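PDB 3VTH: hydrogenase maturation factor from Thermoanaerobacter tengcongensis, which probably uses ATP and carbamoyl phosphate to carbamoylate the C-terminal cysteine of HypE during maturation of [NiFe]-hydrogenases. Local coordinates for residues A[281-285]-A[368-372]; A[377-383]-A[727-733]; A[600-604]-A[672-676]; A[634-638]-A[651-656]. All coordinates share one frame; numbering follows the deposited sequence.

Contact 1. Residues A[281-285]-A[368-372]. With APC (diphosphomethylphosphonic acid adenosyl ester), chain F.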
# COMPACT_ATOMS: atom_id res chain seq x y z
N ARG A 281 -3.39 7.23 -8.82
CA ARG A 281 -3.52 6.13 -9.79
C ARG A 281 -3.10 4.76 -9.24
O ARG A 281 -2.09 4.21 -9.68
CB ARG A 281 -2.72 6.45 -11.08
CG ARG A 281 -3.28 7.64 -11.89
CD ARG A 281 -4.59 7.29 -12.56
NE ARG A 281 -5.52 8.42 -12.72
CZ ARG A 281 -6.09 8.79 -13.86
NH1 ARG A 281 -5.83 8.14 -15.00
NH2 ARG A 281 -6.95 9.80 -13.88
N PRO A 282 -3.88 4.20 -8.29
CA PRO A 282 -3.62 2.84 -7.87
C PRO A 282 -4.37 1.82 -8.74
O PRO A 282 -5.29 2.19 -9.50
CB PRO A 282 -4.23 2.79 -6.47
CG PRO A 282 -5.44 3.64 -6.61
CD PRO A 282 -4.97 4.81 -7.48
N ILE A 283 -3.99 0.55 -8.58
CA ILE A 283 -4.85 -0.59 -8.94
C ILE A 283 -6.01 -0.58 -7.92
O ILE A 283 -5.78 -0.44 -6.74
CB ILE A 283 -4.05 -1.90 -8.77
CG1 ILE A 283 -2.90 -1.97 -9.80
CG2 ILE A 283 -4.99 -3.14 -8.86
CD1 ILE A 283 -1.76 -2.90 -9.39
N VAL A 284 -7.26 -0.68 -8.40
CA VAL A 284 -8.40 -0.73 -7.50
C VAL A 284 -9.08 -2.08 -7.68
O VAL A 284 -9.35 -2.48 -8.81
CB VAL A 284 -9.42 0.41 -7.79
CG1 VAL A 284 -10.63 0.36 -6.83
CG2 VAL A 284 -8.75 1.80 -7.75
N LEU A 285 -9.38 -2.75 -6.58
CA LEU A 285 -10.07 -4.04 -6.63
C LEU A 285 -11.56 -3.81 -6.78
O LEU A 285 -12.19 -3.16 -5.94
CB LEU A 285 -9.77 -4.90 -5.39
CG LEU A 285 -8.28 -5.14 -5.12
CD1 LEU A 285 -8.13 -6.04 -3.92
CD2 LEU A 285 -7.54 -5.73 -6.35
N ASP A 368 3.30 -0.57 -7.97
CA ASP A 368 1.95 -0.03 -8.01
C ASP A 368 1.24 -0.28 -6.68
O ASP A 368 1.45 -1.32 -6.04
CB ASP A 368 1.13 -0.68 -9.14
CG ASP A 368 1.72 -0.43 -10.51
OD1 ASP A 368 2.47 0.57 -10.69
OD2 ASP A 368 1.45 -1.27 -11.42
N SER A 369 0.43 0.68 -6.26
CA SER A 369 -0.43 0.50 -5.09
C SER A 369 -1.64 -0.34 -5.47
O SER A 369 -2.02 -0.39 -6.64
CB SER A 369 -0.91 1.85 -4.56
OG SER A 369 0.16 2.56 -3.97
N VAL A 370 -2.21 -1.03 -4.49
CA VAL A 370 -3.44 -1.79 -4.66
C VAL A 370 -4.39 -1.34 -3.57
O VAL A 370 -4.06 -1.37 -2.39
CB VAL A 370 -3.20 -3.33 -4.55
CG1 VAL A 370 -4.51 -4.10 -4.75
CG2 VAL A 370 -2.13 -3.78 -5.58
N THR A 371 -5.58 -0.90 -3.97
CA THR A 371 -6.53 -0.35 -3.00
C THR A 371 -7.96 -0.77 -3.31
O THR A 371 -8.20 -1.53 -4.24
CB THR A 371 -6.39 1.18 -2.90
OG1 THR A 371 -6.99 1.61 -1.66
CG2 THR A 371 -7.07 1.87 -4.10
N SER A 372 -8.90 -0.31 -2.49
CA SER A 372 -10.29 -0.71 -2.62
C SER A 372 -11.13 0.25 -1.80
O SER A 372 -10.59 1.04 -1.02
CB SER A 372 -10.49 -2.13 -2.05
OG SER A 372 -10.29 -2.15 -0.63
PG APC F . 5.73 -11.25 -7.87
O1G APC F . 5.98 -10.02 -8.70
O2G APC F . 5.09 -12.36 -8.66
O3G APC F . 6.92 -11.71 -7.07
PB APC F . 3.52 -9.78 -6.75
O1B APC F . 4.23 -8.46 -6.63
O2B APC F . 2.57 -10.10 -5.61
O3B APC F . 4.65 -10.92 -6.71
PA APC F . 2.24 -8.40 -9.26
O1A APC F . 1.41 -8.81 -10.46
O2A APC F . 3.42 -7.55 -9.57
C3A APC F . 2.67 -9.93 -8.35
O5' APC F . 1.36 -7.52 -8.24
C5' APC F . -0.05 -7.31 -8.37
C4' APC F . -0.68 -7.45 -6.98
O4' APC F . -2.06 -7.12 -7.13
C3' APC F . -0.60 -8.90 -6.49
O3' APC F . -0.29 -8.97 -5.09
C2' APC F . -2.01 -9.42 -6.70
O2' APC F . -2.32 -10.53 -5.83
C1' APC F . -2.85 -8.15 -6.53
N9 APC F . -4.09 -8.38 -7.26
C8 APC F . -4.28 -8.35 -8.60
N7 APC F . -5.57 -8.67 -8.89
C5 APC F . -6.20 -8.90 -7.72
C6 APC F . -7.56 -9.28 -7.29
N6 APC F . -8.55 -9.48 -8.19
N1 APC F . -7.79 -9.42 -5.96
C2 APC F . -6.83 -9.22 -5.04
N3 APC F . -5.57 -8.87 -5.34
C4 APC F . -5.22 -8.70 -6.64
O HOH W 1 -0.24 3.18 -7.64

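Contact 2. Residues A[377-383]-A[727-733]. With APC (diphosphomethylphosphonic acid adenosyl ester), chain F; AP2 (phosphomethylphosphonic acid adenosyl ester), chain H.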
# COMPACT_ATOMS: atom_id res chain seq x y z
N ALA A 377 -15.10 3.48 3.58
CA ALA A 377 -13.77 4.09 3.49
C ALA A 377 -12.88 3.33 2.53
O ALA A 377 -13.17 2.17 2.18
CB ALA A 377 -13.09 4.16 4.89
N GLU A 378 -11.82 3.99 2.08
CA GLU A 378 -10.77 3.33 1.33
C GLU A 378 -10.09 2.29 2.24
O GLU A 378 -9.86 2.55 3.43
CB GLU A 378 -9.73 4.34 0.83
CG GLU A 378 -8.50 3.68 0.23
CD GLU A 378 -7.59 4.64 -0.53
OE1 GLU A 378 -7.56 5.85 -0.21
OE2 GLU A 378 -6.87 4.17 -1.43
N ARG A 379 -9.83 1.11 1.68
CA ARG A 379 -9.13 0.05 2.41
C ARG A 379 -7.95 -0.33 1.54
O ARG A 379 -8.08 -1.09 0.57
CB ARG A 379 -10.03 -1.16 2.67
CG ARG A 379 -11.39 -0.81 3.25
CD ARG A 379 -11.29 -0.25 4.65
NE ARG A 379 -12.57 0.24 5.16
CZ ARG A 379 -12.73 0.81 6.37
NH1 ARG A 379 -11.70 0.98 7.18
NH2 ARG A 379 -13.93 1.21 6.75
N ILE A 380 -6.79 0.23 1.86
CA ILE A 380 -5.63 -0.04 1.03
C ILE A 380 -5.04 -1.44 1.33
O ILE A 380 -5.10 -1.91 2.47
CB ILE A 380 -4.58 1.07 1.19
CG1 ILE A 380 -3.56 1.03 0.03
CG2 ILE A 380 -3.89 0.94 2.56
CD1 ILE A 380 -2.86 2.41 -0.21
N ILE A 381 -4.53 -2.11 0.30
CA ILE A 381 -3.99 -3.46 0.42
C ILE A 381 -2.47 -3.41 0.30
O ILE A 381 -1.76 -4.08 1.04
CB ILE A 381 -4.58 -4.42 -0.68
CG1 ILE A 381 -6.06 -4.71 -0.43
CG2 ILE A 381 -3.81 -5.76 -0.75
CD1 ILE A 381 -7.03 -3.85 -1.23
N ARG A 382 -1.98 -2.60 -0.65
CA ARG A 382 -0.56 -2.46 -0.88
C ARG A 382 -0.30 -0.97 -1.04
O ARG A 382 -0.75 -0.35 -1.98
CB ARG A 382 -0.12 -3.26 -2.12
CG ARG A 382 1.42 -3.21 -2.38
CD ARG A 382 1.78 -4.01 -3.66
NE ARG A 382 1.82 -5.45 -3.38
CZ ARG A 382 2.24 -6.37 -4.25
NH1 ARG A 382 2.62 -6.02 -5.48
NH2 ARG A 382 2.28 -7.66 -3.89
N ARG A 383 0.40 -0.39 -0.08
CA ARG A 383 0.61 1.04 -0.08
C ARG A 383 1.96 1.32 -0.71
O ARG A 383 3.01 1.06 -0.13
CB ARG A 383 0.50 1.60 1.34
CG ARG A 383 0.67 3.13 1.42
CD ARG A 383 0.80 3.60 2.88
NE ARG A 383 1.21 5.02 2.96
CZ ARG A 383 0.35 6.03 2.92
NH1 ARG A 383 -0.95 5.81 2.81
NH2 ARG A 383 0.79 7.29 2.98
N ASN A 727 -8.36 -0.35 9.51
CA ASN A 727 -7.31 0.25 8.71
C ASN A 727 -7.84 0.84 7.43
O ASN A 727 -8.82 0.34 6.86
CB ASN A 727 -6.23 -0.79 8.36
CG ASN A 727 -5.39 -1.17 9.58
OD1 ASN A 727 -4.51 -0.41 10.01
ND2 ASN A 727 -5.66 -2.33 10.14
N SER A 728 -7.18 1.91 6.98
CA SER A 728 -7.60 2.61 5.78
C SER A 728 -6.40 3.16 4.97
O SER A 728 -6.28 2.92 3.79
CB SER A 728 -8.59 3.73 6.14
OG SER A 728 -9.03 4.42 4.97
N LYS A 729 -5.52 3.87 5.65
CA LYS A 729 -4.33 4.50 5.06
C LYS A 729 -3.17 3.54 4.97
O LYS A 729 -2.29 3.71 4.10
CB LYS A 729 -3.92 5.69 5.94
CG LYS A 729 -4.92 6.84 5.87
CD LYS A 729 -4.48 8.03 6.71
CE LYS A 729 -5.32 9.26 6.42
NZ LYS A 729 -6.78 9.03 6.61
N VAL A 730 -3.14 2.56 5.87
CA VAL A 730 -2.15 1.47 5.78
C VAL A 730 -2.95 0.16 5.79
O VAL A 730 -4.12 0.18 6.16
CB VAL A 730 -1.05 1.51 6.91
CG1 VAL A 730 -0.38 2.92 6.98
CG2 VAL A 730 -1.60 1.09 8.29
N PRO A 731 -2.36 -0.95 5.32
CA PRO A 731 -3.14 -2.18 5.22
C PRO A 731 -3.44 -2.83 6.60
O PRO A 731 -2.70 -2.61 7.57
CB PRO A 731 -2.24 -3.11 4.39
CG PRO A 731 -1.33 -2.15 3.61
CD PRO A 731 -1.05 -1.08 4.64
N CYS A 732 -4.53 -3.59 6.66
CA CYS A 732 -4.81 -4.43 7.81
C CYS A 732 -3.95 -5.70 7.71
O CYS A 732 -3.80 -6.42 8.69
CB CYS A 732 -6.31 -4.78 7.91
SG CYS A 732 -6.95 -5.72 6.49
N ASN A 733 -3.38 -5.96 6.53
CA ASN A 733 -2.41 -7.06 6.39
C ASN A 733 -1.04 -6.66 6.94
O ASN A 733 -0.88 -5.57 7.48
CB ASN A 733 -2.34 -7.58 4.95
CG ASN A 733 -1.79 -6.54 3.97
OD1 ASN A 733 -0.76 -5.89 4.22
ND2 ASN A 733 -2.47 -6.39 2.83
PG APC F . 5.73 -11.25 -7.87
O1G APC F . 5.98 -10.02 -8.70
O2G APC F . 5.09 -12.36 -8.66
O3G APC F . 6.92 -11.71 -7.07
PB APC F . 3.52 -9.78 -6.75
O1B APC F . 4.23 -8.46 -6.63
O2B APC F . 2.57 -10.10 -5.61
O3B APC F . 4.65 -10.92 -6.71
PA APC F . 2.24 -8.40 -9.26
O1A APC F . 1.41 -8.81 -10.46
O2A APC F . 3.42 -7.55 -9.57
C3A APC F . 2.67 -9.93 -8.35
O5' APC F . 1.36 -7.52 -8.24
C5' APC F . -0.05 -7.31 -8.37
C4' APC F . -0.68 -7.45 -6.98
O4' APC F . -2.06 -7.12 -7.13
C3' APC F . -0.60 -8.90 -6.49
O3' APC F . -0.29 -8.97 -5.09
C2' APC F . -2.01 -9.42 -6.70
O2' APC F . -2.32 -10.53 -5.83
C1' APC F . -2.85 -8.15 -6.53
N9 APC F . -4.09 -8.38 -7.26
C8 APC F . -4.28 -8.35 -8.60
N7 APC F . -5.57 -8.67 -8.89
C5 APC F . -6.20 -8.90 -7.72
C6 APC F . -7.56 -9.28 -7.29
N6 APC F . -8.55 -9.48 -8.19
N1 APC F . -7.79 -9.42 -5.96
C2 APC F . -6.83 -9.22 -5.04
N3 APC F . -5.57 -8.87 -5.34
C4 APC F . -5.22 -8.70 -6.64
PB AP2 H . 0.30 -13.21 8.86
O1B AP2 H . -0.86 -14.17 8.74
O2B AP2 H . 0.26 -12.25 10.01
O3B AP2 H . 1.62 -13.90 8.65
C3A AP2 H . 0.10 -12.20 7.37
PA AP2 H . -1.37 -11.13 7.35
O1A AP2 H . -1.08 -10.27 6.13
O2A AP2 H . -1.73 -10.47 8.65
O5' AP2 H . -2.59 -12.14 7.04
C5' AP2 H . -2.65 -12.72 5.74
C4' AP2 H . -3.64 -13.86 5.86
O4' AP2 H . -4.97 -13.34 5.95
C3' AP2 H . -3.65 -14.76 4.63
O3' AP2 H . -2.55 -15.67 4.66
C2' AP2 H . -5.00 -15.42 4.80
O2' AP2 H . -4.83 -16.49 5.73
C1' AP2 H . -5.87 -14.30 5.40
N9 AP2 H . -6.70 -13.74 4.28
C8 AP2 H . -6.26 -13.09 3.18
N7 AP2 H . -7.29 -12.77 2.35
C5 AP2 H . -8.42 -13.22 2.92
C6 AP2 H . -9.87 -13.23 2.58
N6 AP2 H . -10.32 -12.66 1.44
N1 AP2 H . -10.71 -13.83 3.46
C2 AP2 H . -10.29 -14.39 4.61
N3 AP2 H . -8.99 -14.43 4.98
C4 AP2 H . -8.03 -13.87 4.19
O HOH W 2 -5.93 5.85 2.36
O HOH W 3 -6.53 -0.62 4.77
O HOH W 4 -5.51 -4.16 3.79

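Contact 3. Residues A[600-604]-A[672-676]. With AP2 (phosphomethylphosphonic acid adenosyl ester), chain H.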
# COMPACT_ATOMS: atom_id res chain seq x y z
N PHE A 600 -8.30 -21.47 9.82
CA PHE A 600 -9.74 -21.83 9.90
C PHE A 600 -10.35 -21.77 8.49
O PHE A 600 -10.99 -22.74 8.04
CB PHE A 600 -10.47 -20.90 10.89
CG PHE A 600 -11.82 -21.42 11.39
CD1 PHE A 600 -12.35 -22.64 10.98
CD2 PHE A 600 -12.58 -20.62 12.26
CE1 PHE A 600 -13.61 -23.09 11.45
CE2 PHE A 600 -13.83 -21.06 12.73
CZ PHE A 600 -14.35 -22.30 12.32
N PHE A 601 -10.14 -20.65 7.80
CA PHE A 601 -10.58 -20.52 6.40
C PHE A 601 -10.02 -21.64 5.52
O PHE A 601 -10.77 -22.23 4.75
CB PHE A 601 -10.21 -19.15 5.82
CG PHE A 601 -11.30 -18.12 5.97
CD1 PHE A 601 -12.00 -17.66 4.85
CD2 PHE A 601 -11.64 -17.62 7.23
CE1 PHE A 601 -13.02 -16.70 4.98
CE2 PHE A 601 -12.65 -16.65 7.37
CZ PHE A 601 -13.35 -16.21 6.24
N ASP A 602 -8.72 -21.94 5.65
CA ASP A 602 -8.12 -23.01 4.82
C ASP A 602 -8.74 -24.38 5.11
O ASP A 602 -8.97 -25.16 4.19
CB ASP A 602 -6.60 -23.08 5.01
CG ASP A 602 -5.86 -21.93 4.34
OD1 ASP A 602 -6.48 -21.17 3.55
OD2 ASP A 602 -4.65 -21.77 4.63
N ALA A 603 -9.02 -24.65 6.39
CA ALA A 603 -9.68 -25.91 6.78
C ALA A 603 -11.06 -26.07 6.13
O ALA A 603 -11.42 -27.15 5.62
CB ALA A 603 -9.78 -26.00 8.32
N VAL A 604 -11.86 -25.00 6.16
CA VAL A 604 -13.17 -24.99 5.50
C VAL A 604 -13.04 -25.21 4.00
O VAL A 604 -13.75 -26.04 3.43
CB VAL A 604 -13.94 -23.66 5.75
CG1 VAL A 604 -15.25 -23.62 4.93
CG2 VAL A 604 -14.22 -23.49 7.25
N LYS A 672 -22.74 -19.16 5.24
CA LYS A 672 -23.04 -19.59 6.62
C LYS A 672 -21.80 -19.53 7.50
O LYS A 672 -21.86 -19.15 8.68
CB LYS A 672 -23.62 -21.00 6.62
CG LYS A 672 -25.07 -21.14 6.10
CD LYS A 672 -25.56 -22.60 6.20
CE LYS A 672 -25.97 -22.98 7.62
NZ LYS A 672 -26.55 -24.36 7.65
N PHE A 673 -20.67 -19.96 6.95
CA PHE A 673 -19.40 -19.89 7.68
C PHE A 673 -18.98 -18.44 7.97
O PHE A 673 -18.60 -18.14 9.11
CB PHE A 673 -18.30 -20.67 6.94
CG PHE A 673 -16.92 -20.40 7.45
CD1 PHE A 673 -16.55 -20.76 8.75
CD2 PHE A 673 -15.98 -19.76 6.64
CE1 PHE A 673 -15.26 -20.48 9.24
CE2 PHE A 673 -14.69 -19.47 7.12
CZ PHE A 673 -14.33 -19.84 8.42
N HIS A 674 -19.04 -17.56 6.96
CA HIS A 674 -18.67 -16.14 7.15
C HIS A 674 -19.56 -15.53 8.25
O HIS A 674 -19.07 -14.84 9.15
CB HIS A 674 -18.83 -15.34 5.86
CG HIS A 674 -17.68 -15.49 4.90
ND1 HIS A 674 -17.53 -16.58 4.08
CD2 HIS A 674 -16.65 -14.65 4.60
CE1 HIS A 674 -16.45 -16.42 3.32
NE2 HIS A 674 -15.91 -15.25 3.62
N ASN A 675 -20.86 -15.80 8.18
CA ASN A 675 -21.81 -15.27 9.16
C ASN A 675 -21.55 -15.75 10.58
O ASN A 675 -21.77 -15.01 11.55
CB ASN A 675 -23.25 -15.60 8.78
CG ASN A 675 -23.73 -14.86 7.55
OD1 ASN A 675 -23.22 -13.78 7.20
ND2 ASN A 675 -24.71 -15.45 6.87
N THR A 676 -21.12 -17.00 10.71
CA THR A 676 -20.74 -17.58 11.99
C THR A 676 -19.57 -16.80 12.64
O THR A 676 -19.63 -16.42 13.82
CB THR A 676 -20.36 -19.06 11.81
OG1 THR A 676 -21.44 -19.75 11.17
CG2 THR A 676 -20.07 -19.72 13.18
PB AP2 H . 0.30 -13.21 8.86
O1B AP2 H . -0.86 -14.17 8.74
O2B AP2 H . 0.26 -12.25 10.01
O3B AP2 H . 1.62 -13.90 8.65
C3A AP2 H . 0.10 -12.20 7.37
PA AP2 H . -1.37 -11.13 7.35
O1A AP2 H . -1.08 -10.27 6.13
O2A AP2 H . -1.73 -10.47 8.65
O5' AP2 H . -2.59 -12.14 7.04
C5' AP2 H . -2.65 -12.72 5.74
C4' AP2 H . -3.64 -13.86 5.86
O4' AP2 H . -4.97 -13.34 5.95
C3' AP2 H . -3.65 -14.76 4.63
O3' AP2 H . -2.55 -15.67 4.66
C2' AP2 H . -5.00 -15.42 4.80
O2' AP2 H . -4.83 -16.49 5.73
C1' AP2 H . -5.87 -14.30 5.40
N9 AP2 H . -6.70 -13.74 4.28
C8 AP2 H . -6.26 -13.09 3.18
N7 AP2 H . -7.29 -12.77 2.35
C5 AP2 H . -8.42 -13.22 2.92
C6 AP2 H . -9.87 -13.23 2.58
N6 AP2 H . -10.32 -12.66 1.44
N1 AP2 H . -10.71 -13.83 3.46
C2 AP2 H . -10.29 -14.39 4.61
N3 AP2 H . -8.99 -14.43 4.98
C4 AP2 H . -8.03 -13.87 4.19

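Contact 4. Residues A[634-638]-A[651-656]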
# COMPACT_ATOMS: atom_id res chain seq x y z
N TYR A 634 -26.46 -19.27 9.58
CA TYR A 634 -25.15 -19.45 10.22
C TYR A 634 -25.11 -20.73 11.04
O TYR A 634 -26.13 -21.41 11.21
CB TYR A 634 -24.80 -18.23 11.08
CG TYR A 634 -25.68 -18.08 12.29
CD1 TYR A 634 -25.30 -18.66 13.50
CD2 TYR A 634 -26.88 -17.38 12.24
CE1 TYR A 634 -26.09 -18.55 14.64
CE2 TYR A 634 -27.68 -17.26 13.38
CZ TYR A 634 -27.27 -17.85 14.57
OH TYR A 634 -28.02 -17.76 15.72
N TYR A 635 -23.93 -21.04 11.54
CA TYR A 635 -23.73 -22.26 12.29
C TYR A 635 -23.72 -21.97 13.80
O TYR A 635 -23.36 -20.87 14.21
CB TYR A 635 -22.40 -22.91 11.87
CG TYR A 635 -22.42 -23.41 10.44
CD1 TYR A 635 -23.23 -24.49 10.08
CD2 TYR A 635 -21.65 -22.80 9.45
CE1 TYR A 635 -23.26 -24.96 8.80
CE2 TYR A 635 -21.67 -23.26 8.14
CZ TYR A 635 -22.49 -24.35 7.83
OH TYR A 635 -22.55 -24.84 6.54
N GLU A 636 -24.11 -22.95 14.59
CA GLU A 636 -24.02 -22.87 16.03
C GLU A 636 -22.56 -22.89 16.52
O GLU A 636 -21.71 -23.58 15.96
CB GLU A 636 -24.79 -24.04 16.65
CG GLU A 636 -24.90 -23.99 18.17
CD GLU A 636 -24.94 -25.38 18.80
OE1 GLU A 636 -25.83 -25.61 19.66
OE2 GLU A 636 -24.09 -26.23 18.46
N TYR A 637 -22.29 -22.10 17.55
CA TYR A 637 -20.99 -22.10 18.23
C TYR A 637 -21.19 -22.06 19.73
O TYR A 637 -22.28 -21.76 20.23
CB TYR A 637 -20.13 -20.91 17.80
CG TYR A 637 -20.85 -19.60 17.93
CD1 TYR A 637 -20.80 -18.85 19.11
CD2 TYR A 637 -21.61 -19.11 16.87
CE1 TYR A 637 -21.50 -17.65 19.22
CE2 TYR A 637 -22.29 -17.94 16.96
CZ TYR A 637 -22.23 -17.21 18.13
OH TYR A 637 -22.93 -16.05 18.16
N GLU A 638 -20.11 -22.35 20.45
CA GLU A 638 -20.12 -22.45 21.89
C GLU A 638 -18.91 -21.67 22.36
O GLU A 638 -17.83 -21.78 21.77
CB GLU A 638 -20.02 -23.94 22.26
CG GLU A 638 -19.69 -24.24 23.71
CD GLU A 638 -19.73 -25.72 24.02
OE1 GLU A 638 -20.85 -26.25 24.25
OE2 GLU A 638 -18.66 -26.36 24.05
N LEU A 651 -16.04 -27.86 16.15
CA LEU A 651 -17.50 -28.00 16.32
C LEU A 651 -18.30 -27.34 15.18
O LEU A 651 -19.38 -27.81 14.81
CB LEU A 651 -17.92 -27.43 17.68
CG LEU A 651 -17.29 -28.13 18.90
CD1 LEU A 651 -17.72 -27.46 20.20
CD2 LEU A 651 -17.66 -29.62 18.89
N ILE A 652 -17.75 -26.26 14.66
CA ILE A 652 -18.30 -25.55 13.52
C ILE A 652 -18.00 -26.35 12.24
O ILE A 652 -18.88 -26.51 11.39
CB ILE A 652 -17.71 -24.11 13.43
CG1 ILE A 652 -18.21 -23.28 14.61
CG2 ILE A 652 -18.07 -23.42 12.10
CD1 ILE A 652 -17.39 -22.07 14.90
N LEU A 653 -16.78 -26.89 12.14
CA LEU A 653 -16.41 -27.74 11.00
C LEU A 653 -17.32 -28.97 10.88
O LEU A 653 -17.62 -29.40 9.78
CB LEU A 653 -14.93 -28.16 11.04
CG LEU A 653 -13.86 -27.08 10.86
CD1 LEU A 653 -12.46 -27.71 11.00
CD2 LEU A 653 -13.99 -26.37 9.52
N ARG A 654 -17.77 -29.52 12.01
CA ARG A 654 -18.75 -30.63 11.99
C ARG A 654 -20.02 -30.30 11.24
O ARG A 654 -20.49 -31.10 10.45
CB ARG A 654 -19.16 -31.04 13.40
CG ARG A 654 -18.16 -31.92 14.05
CD ARG A 654 -18.69 -32.51 15.33
NE ARG A 654 -17.57 -32.68 16.25
CZ ARG A 654 -17.67 -33.11 17.50
NH1 ARG A 654 -18.85 -33.43 18.00
NH2 ARG A 654 -16.58 -33.22 18.25
N GLN A 655 -20.58 -29.11 11.51
CA GLN A 655 -21.82 -28.67 10.86
C GLN A 655 -21.59 -28.35 9.38
O GLN A 655 -22.45 -28.61 8.54
CB GLN A 655 -22.40 -27.45 11.59
CG GLN A 655 -22.83 -27.70 13.06
CD GLN A 655 -22.87 -26.41 13.86
OE1 GLN A 655 -21.93 -26.10 14.62
NE2 GLN A 655 -23.89 -25.62 13.63
N ILE A 656 -20.44 -27.76 9.07
CA ILE A 656 -20.05 -27.47 7.68
C ILE A 656 -19.97 -28.75 6.85
O ILE A 656 -20.53 -28.80 5.74
CB ILE A 656 -18.72 -26.72 7.62
CG1 ILE A 656 -18.92 -25.26 8.03
CG2 ILE A 656 -18.11 -26.80 6.21
CD1 ILE A 656 -17.63 -24.51 8.32

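Contact 1. Residues A[281-285]-A[368-372]
Pro282 and Thr371 make the tight part of this parallel strand pair: Pro282 CG lies 3.5 Å from Thr371 CG2, closer than carbons usually pack. A chi1 of -161° turns that methyl toward the proline ring and leaves OG1 to bond with Glu378. Three backbone hydrogen bonds stitch the ladder, Ile283 N to Ser369 O at 2.9 Å, Thr371 N to Ile283 O at 2.8 Å and Leu285 N to Thr371 O at 2.9 Å. Before the first rung, a water joins Arg281 O to Ser369 N. Contacts are of ordinary length around Val370, whose CG2 is 3.9 Å from Ile283 CD1 and whose CG1 is 3.8 Å from Leu285 CD2. The more open side is at partly exposed Leu285, where the bound nucleotide analogue takes over, its adenine C2 lying 3.6 Å from Leu285 CD1. The pair belongs to the mixed sheet of the YrdC-like domain: strand 303-307 flanks 283-287, strand 377-378 follows 370-374 at the sheet edge, and helix 270-277 packs against Val284 and Thr371.

Contact 2. Residues A[377-383]-A[727-733]
Arg383 runs extended from CG to NE, with CG opposite its backbone N (chi1 -179°), an extension that carries NH1 to 2.8 Å from Lys729 O in a bent bond. Arg379 folds back at chi2 (-67°); its NE bonds Asn374 O, and its NH1 meets Asn727 O at 3.0 Å, in the guanidinium plane but from above the carbonyl plane. Ser728 OG donates to Glu378 O (2.6 Å), and Ile380 CG2 presses 3.5 Å from Val730 C. Asn733 ND2 reaches a lone pair of Ile381 O at 3.0 Å while OD1 is bonded to Gly735 N. A leucine at Arg383 would probably leave Lys729 O without its charged donor. Arg382 grips the APC beta phosphate by two bonds, NH2 to O2B at 3.0 Å and NH1 to O1B, whereas Asn733 CB touches AP2 O1A: this seam joins the two nucleotide pockets. Segment 377-383 starts at the sheet edge beside strand 370-374; loop 727-733, after strand 723-726, is anchored by Glu494 of helix 483-494, while helix 707-719 packs on Arg379.

Contact 3. Residues A[600-604]-A[672-676]
Phe600, Phe601 and Val604 face Phe673 and His674 across two nearly antiparallel helix segments, their axes 12.0 Å apart at 158°. Phe673, its CG opposite the backbone N (chi1 167°), pushes its edge between two phenylalanines of the other helix in a pair of T-shaped stacks. CE1 of Phe673 sits over the centre of the Phe600 ring (centroids 5.0 Å apart), and CE2 over that of Phe601 (4.8 Å). Val604 CG2 sits over the centre of one face of Phe673 in a CH-pi contact, 3.7 Å from the ring centroid. Phe601 in turn offers its own edge to the face of His674, the planes 88° apart and CE1 3.5 Å from His674 NE2. The imidazole is held at both nitrogens, ND1 by Ser670 O and NE2 by Asn706, which fixes its rotation. Opposite Phe673, the other face of Phe601 meets the AP2 adenine, with C2 3.6 Å from CE1 and displaced toward the ring's rim. An alanine at Phe601 would probably open a gap between Phe673 and the adenine and leave the His674 face without its aromatic edge. This aromatic cluster backs the adenine end of the nucleotide pocket in the Kae1-like domain, of the actin-ATPase clan.

Contact 4. Residues A[634-638]-A[651-656]
Tyr635 lays its ring against two successive residues of helix 651-656. Both approach the same side of the ring, Gln655 CB 3.4 Å from Tyr635 CD1 and Ile656 CG1 3.4 Å from CE2 across the ring, with Ile656 N over that face. Gln655 and Tyr635 run alongside each other, pointing opposite ways, with ring and amide planes nearly perpendicular, and the amide end lies against the backbone of Glu636. Ile652 fills the next step along the loop, its CG1 3.8 Å from Glu636 O and its CD1 4.2 Å from Tyr637 CB. Farther out the packing thins to an exposed fringe, where Glu638 OE2 passes 4.1 Å from Leu651 CD1. Loop and helix belong to the second Kae1-like subdomain and are joined by a beta hairpin, strands 639-641 and 645-647, that brings the chain back to meet its own loop. With CG beside the backbone N (chi1 -67°), the Tyr635 ring points at the helix, and its hydroxyl is hydrogen-bonded to Asp659, the residue that also pairs with Lys672. Helix 666-692 supports the tyrosine from behind: Ile669 and Lys672 touch the ring, and Tyr635 N is hydrogen-bonded to Thr676 OG1.

Contacts 1 and 2 lie near the centre of the chain, about 10 Å apart between centres, and share one mixed sheet, where strand 370-374 of contact 1 passes into edge strand 377-378 of contact 2. Contact 1 closes before contact 2 opens, and both touch APC. Contact 2 then spans 343 intervening residues to join the YrdC-like region to the Kae1-like one; contact 3 is nested inside that loop, and contact 4 inside contact 3. These two lie about 9 Å apart between centres and touch, linked by the consecutive helices 649-662 and 666-692. Contact 3 is about 23 Å from contact 2, centre to centre, yet both touch AP2, at its adenine and phosphate ends respectively. Contact 2 thus connects the two nucleotide sites.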